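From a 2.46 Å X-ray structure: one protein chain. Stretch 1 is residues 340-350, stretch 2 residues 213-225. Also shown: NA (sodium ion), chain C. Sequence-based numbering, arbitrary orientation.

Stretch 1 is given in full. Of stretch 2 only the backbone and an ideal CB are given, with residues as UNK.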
# COMPACT_ATOMS: atom_id res chain seq x y z
N LEU A 340 -11.27 -3.07 1.23
CA LEU A 340 -10.76 -2.31 2.37
C LEU A 340 -10.97 -0.84 2.05
O LEU A 340 -10.46 -0.35 1.04
CB LEU A 340 -9.27 -2.58 2.60
CG LEU A 340 -8.59 -1.90 3.79
CD1 LEU A 340 -9.14 -2.37 5.15
CD2 LEU A 340 -7.08 -2.14 3.73
N LEU A 341 -11.74 -0.16 2.90
CA LEU A 341 -11.89 1.27 2.81
C LEU A 341 -11.03 1.90 3.89
O LEU A 341 -10.98 1.41 5.00
CB LEU A 341 -13.38 1.69 2.94
CG LEU A 341 -14.37 1.09 1.93
CD1 LEU A 341 -15.78 1.61 2.13
CD2 LEU A 341 -13.94 1.32 0.48
N ILE A 342 -10.31 2.95 3.54
CA ILE A 342 -9.47 3.66 4.51
C ILE A 342 -9.74 5.14 4.40
O ILE A 342 -9.92 5.66 3.31
CB ILE A 342 -7.96 3.42 4.26
CG1 ILE A 342 -7.64 1.92 4.24
CG2 ILE A 342 -7.13 4.11 5.37
CD1 ILE A 342 -7.88 1.21 5.61
N ASP A 343 -9.76 5.83 5.53
CA ASP A 343 -9.93 7.27 5.55
C ASP A 343 -9.15 7.91 6.69
O ASP A 343 -8.80 7.23 7.67
CB ASP A 343 -11.42 7.59 5.71
CG ASP A 343 -11.81 8.89 5.04
OD1 ASP A 343 -10.92 9.64 4.58
OD2 ASP A 343 -13.02 9.14 4.97
N ASP A 344 -8.92 9.22 6.56
CA ASP A 344 -8.28 10.03 7.59
C ASP A 344 -7.08 9.34 8.23
O ASP A 344 -7.04 9.10 9.44
CB ASP A 344 -9.31 10.46 8.65
CG ASP A 344 -10.40 11.32 8.07
OD1 ASP A 344 -10.08 12.23 7.28
OD2 ASP A 344 -11.59 11.10 8.40
N LEU A 345 -6.11 9.02 7.39
CA LEU A 345 -4.87 8.39 7.80
C LEU A 345 -3.85 9.46 8.18
O LEU A 345 -3.70 10.46 7.48
CB LEU A 345 -4.33 7.55 6.63
CG LEU A 345 -3.04 6.76 6.85
CD1 LEU A 345 -3.27 5.60 7.83
CD2 LEU A 345 -2.55 6.28 5.50
N GLU A 346 -3.16 9.25 9.30
CA GLU A 346 -2.12 10.18 9.73
C GLU A 346 -0.88 9.45 10.24
O GLU A 346 -0.99 8.53 11.04
CB GLU A 346 -2.63 11.14 10.81
CG GLU A 346 -1.51 11.96 11.43
CD GLU A 346 -1.99 13.11 12.30
OE1 GLU A 346 -3.18 13.13 12.66
OE2 GLU A 346 -1.15 13.98 12.62
N LEU A 347 0.28 9.87 9.75
CA LEU A 347 1.57 9.44 10.29
C LEU A 347 1.94 10.39 11.43
O LEU A 347 2.42 11.50 11.20
CB LEU A 347 2.62 9.45 9.18
CG LEU A 347 3.93 8.70 9.37
CD1 LEU A 347 3.73 7.21 9.51
CD2 LEU A 347 4.84 8.98 8.20
N VAL A 348 1.68 9.98 12.67
CA VAL A 348 2.01 10.80 13.85
C VAL A 348 3.50 10.69 14.19
O VAL A 348 3.98 9.60 14.51
CB VAL A 348 1.19 10.38 15.09
CG1 VAL A 348 1.58 11.23 16.31
CG2 VAL A 348 -0.32 10.48 14.79
N CYS A 349 4.21 11.81 14.13
CA CYS A 349 5.67 11.80 14.29
C CYS A 349 6.14 12.46 15.57
O CYS A 349 5.36 13.11 16.27
CB CYS A 349 6.32 12.47 13.08
SG CYS A 349 6.00 11.59 11.56
N LYS A 350 7.42 12.28 15.86
CA LYS A 350 8.05 12.87 17.04
C LYS A 350 8.29 14.36 16.83
O LYS A 350 8.32 14.84 15.70
CB LYS A 350 9.37 12.15 17.35
CG LYS A 350 9.93 12.43 18.73
CD LYS A 350 11.33 11.86 18.87
CE LYS A 350 11.89 12.07 20.27
NZ LYS A 350 13.30 11.59 20.39
N UNK A 213 11.75 9.76 1.02
CA UNK A 213 12.61 10.46 1.96
C UNK A 213 11.77 11.16 3.04
O UNK A 213 10.79 11.85 2.74
CB UNK A 213 13.49 11.47 1.22
N UNK A 214 12.15 10.93 4.30
CA UNK A 214 11.39 11.40 5.44
C UNK A 214 12.35 11.93 6.51
O UNK A 214 13.31 11.26 6.88
CB UNK A 214 10.51 10.28 6.00
N UNK A 215 12.07 13.14 7.00
CA UNK A 215 12.97 13.86 7.94
C UNK A 215 12.56 13.71 9.41
O UNK A 215 13.26 14.21 10.29
CB UNK A 215 13.00 15.35 7.59
N UNK A 216 11.45 13.03 9.67
CA UNK A 216 10.98 12.87 11.04
C UNK A 216 11.07 11.43 11.51
O UNK A 216 11.29 10.51 10.72
CB UNK A 216 9.54 13.36 11.16
N UNK A 217 10.92 11.25 12.81
CA UNK A 217 10.85 9.92 13.41
C UNK A 217 9.38 9.64 13.73
O UNK A 217 8.81 10.24 14.64
CB UNK A 217 11.72 9.82 14.66
N UNK A 218 8.75 8.75 12.95
CA UNK A 218 7.33 8.44 13.16
C UNK A 218 7.12 7.59 14.39
O UNK A 218 7.95 6.73 14.69
CB UNK A 218 6.75 7.73 11.94
N UNK A 219 6.03 7.82 15.11
CA UNK A 219 5.73 7.01 16.29
C UNK A 219 4.47 6.18 16.12
O UNK A 219 4.41 5.06 16.59
CB UNK A 219 5.59 7.91 17.52
N UNK A 220 3.46 6.71 15.44
CA UNK A 220 2.27 5.90 15.18
C UNK A 220 1.54 6.22 13.89
O UNK A 220 1.61 7.35 13.36
CB UNK A 220 1.29 6.06 16.34
N UNK A 221 0.87 5.19 13.37
CA UNK A 221 0.04 5.30 12.18
C UNK A 221 -1.40 5.14 12.63
O UNK A 221 -1.78 4.09 13.15
CB UNK A 221 0.42 4.26 11.12
N UNK A 222 -2.19 6.19 12.46
CA UNK A 222 -3.58 6.16 12.89
C UNK A 222 -4.45 6.41 11.67
O UNK A 222 -4.05 7.11 10.75
CB UNK A 222 -3.85 7.19 13.99
N UNK A 223 -5.64 5.81 11.67
CA UNK A 223 -6.61 5.99 10.61
C UNK A 223 -7.87 5.21 10.91
O UNK A 223 -8.03 4.68 12.01
CB UNK A 223 -6.02 5.56 9.26
N UNK A 224 -8.77 5.13 9.94
CA UNK A 224 -10.04 4.43 10.09
C UNK A 224 -10.22 3.48 8.91
O UNK A 224 -9.81 3.81 7.80
CB UNK A 224 -11.21 5.42 10.18
N UNK A 225 -10.83 2.32 9.15
CA UNK A 225 -11.11 1.36 8.08
C UNK A 225 -12.52 0.73 8.15
O UNK A 225 -13.22 0.79 9.17
CB UNK A 225 -10.06 0.25 8.12
NA NA C . -11.19 11.63 3.16

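Stretch 2 runs antiparallel to stretch 1 from 218 onward.

Positions 213 and 215 lie beyond the reach of stretch 1; they are Thr213 and Tyr215. At 214 the CB points toward stretch 1 but has nothing of it within 5.5 Å, so only a long side chain could bridge the gap to Leu347 and Cys349, and an apolar or aromatic one would suit both. It is Phe214, chi1 t, whose CZ lies 3.4 Å from Leu347 CD2 and 3.5 Å from Cys349 SG, with the sulfur at the ring edge.

The CB of 216 also points toward stretch 1, 3.9 Å from Cys349 CB. Many residues could make this contact with their first carbon and extend elsewhere. Tyr216 does so: its CB meets Cys349 CB while its ring leads away.

At 217 the backbone O accepts a hydrogen bond from Lys350 N (2.8 Å), and the CB is 4.3 Å from Lys350 CB. The extended lysine favours an acidic partner, although a polar or apolar chain could pack along its methylenes. The residue is Glu217; its OE2 forms a long salt bridge with Lys350 NZ (3.9 Å).

Position 218 has phi -74°, compatible with proline, and its N makes no hydrogen bond to stretch 1. Its CB lies near Leu347 CD1 and Cys349 SG, favouring a compact apolar group. Pro218 fits, with CB 4.0 Å from Leu347 CD1.

A bulge follows: the N of 219 donates to Val348 O at 2.8 Å and the N of 220 donates to Val348 O at 3.1 Å, which excludes proline from both. The sideways CB of 219 would accept a range of residues, including branched apolar ones; Ile219 brings CG1 to 4.1 Å from Val348 CG1. At 220 the CB shares a face with Val348, so a side chain with an aliphatic base would suit whatever its tip. Lys220 packs CG 3.6 Å from Val348 CB, and its end leads away.

Position 221 shares the other face with Leu347, near the methyl groups of Leu345 and Leu347; a medium-sized apolar residue is expected. Leu221 places CD1 3.4 Å from Leu345 CD1 and 4.2 Å from Leu347 CD1.

The CB of 222 lies on the face of Glu346 and Val348, where a beta-branched or other apolar residue would suit. Val222 sets CG2 3.9 Å from Glu346 CB and 4.2 Å from Val348 CG2.

At 223 the ideal CB would sit 3.1 Å from Leu345 CD1, too tight, and the backbone is fully extended; glycine is the natural choice. Gly223 CA approaches Asp344 O at 3.4 Å.

The CB of 224 shares a face with Asp343, and an aromatic or long side chain could reach Asp344. Tyr224 brings CD1 4.4 Å from Asp344 CB.

At 225 the CB is close to Ile342 CD1, in apolar surroundings that favour an aromatic or aliphatic group. Tyr225 packs CB 3.4 Å from Ile342 CD1 and CD2 4.0 Å from Leu340 CD1.

Stretch 2 213-225: TFYYEPIKLVGYY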
# COMPACT_ATOMS: atom_id res chain seq x y z
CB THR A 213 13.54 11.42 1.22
OG1 THR A 213 14.36 10.67 0.30
CG2 THR A 213 14.41 12.20 2.20
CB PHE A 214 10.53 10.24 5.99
CG PHE A 214 9.33 10.68 6.77
CD1 PHE A 214 8.31 11.39 6.16
CD2 PHE A 214 9.22 10.38 8.12
CE1 PHE A 214 7.21 11.82 6.88
CE2 PHE A 214 8.11 10.80 8.84
CZ PHE A 214 7.10 11.52 8.22
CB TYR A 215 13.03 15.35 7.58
CG TYR A 215 13.55 15.56 6.19
CD1 TYR A 215 14.91 15.58 5.94
CD2 TYR A 215 12.68 15.68 5.11
CE1 TYR A 215 15.40 15.74 4.66
CE2 TYR A 215 13.16 15.84 3.83
CZ TYR A 215 14.52 15.87 3.61
OH TYR A 215 15.01 16.03 2.34
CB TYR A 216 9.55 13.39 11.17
CG TYR A 216 9.42 14.83 10.73
CD1 TYR A 216 10.04 15.84 11.44
CD2 TYR A 216 8.70 15.17 9.58
CE1 TYR A 216 9.94 17.17 11.03
CE2 TYR A 216 8.59 16.49 9.17
CZ TYR A 216 9.22 17.49 9.90
OH TYR A 216 9.13 18.80 9.51
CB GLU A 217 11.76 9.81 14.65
CG GLU A 217 12.50 11.10 15.02
CD GLU A 217 13.59 10.92 16.05
OE1 GLU A 217 14.02 9.77 16.31
OE2 GLU A 217 14.04 11.95 16.58
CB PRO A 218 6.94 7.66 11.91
CG PRO A 218 8.19 7.02 11.46
CD PRO A 218 9.30 7.99 11.80
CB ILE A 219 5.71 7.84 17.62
CG1 ILE A 219 4.86 9.11 17.51
CG2 ILE A 219 7.13 8.21 18.04
CD1 ILE A 219 4.90 9.96 18.77
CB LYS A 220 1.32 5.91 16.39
CG LYS A 220 0.83 7.26 16.83
CD LYS A 220 0.10 7.19 18.18
CE LYS A 220 1.08 7.24 19.35
NZ LYS A 220 0.42 7.10 20.69
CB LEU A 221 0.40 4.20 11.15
CG LEU A 221 -0.40 4.21 9.83
CD1 LEU A 221 -0.07 5.46 8.99
CD2 LEU A 221 -0.17 2.94 9.03
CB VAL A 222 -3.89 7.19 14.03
CG1 VAL A 222 -2.90 7.04 15.19
CG2 VAL A 222 -3.87 8.61 13.53
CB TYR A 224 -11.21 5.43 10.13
CG TYR A 224 -11.26 6.24 11.40
CD1 TYR A 224 -10.41 7.33 11.59
CD2 TYR A 224 -12.16 5.93 12.42
CE1 TYR A 224 -10.44 8.09 12.75
CE2 TYR A 224 -12.21 6.68 13.59
CZ TYR A 224 -11.35 7.75 13.75
OH TYR A 224 -11.40 8.51 14.90
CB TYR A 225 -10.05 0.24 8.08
CG TYR A 225 -10.34 -0.89 9.04
CD1 TYR A 225 -9.90 -0.86 10.35
CD2 TYR A 225 -11.06 -2.01 8.62
CE1 TYR A 225 -10.18 -1.90 11.23
CE2 TYR A 225 -11.34 -3.05 9.48
CZ TYR A 225 -10.90 -2.99 10.79
OH TYR A 225 -11.19 -4.02 11.65
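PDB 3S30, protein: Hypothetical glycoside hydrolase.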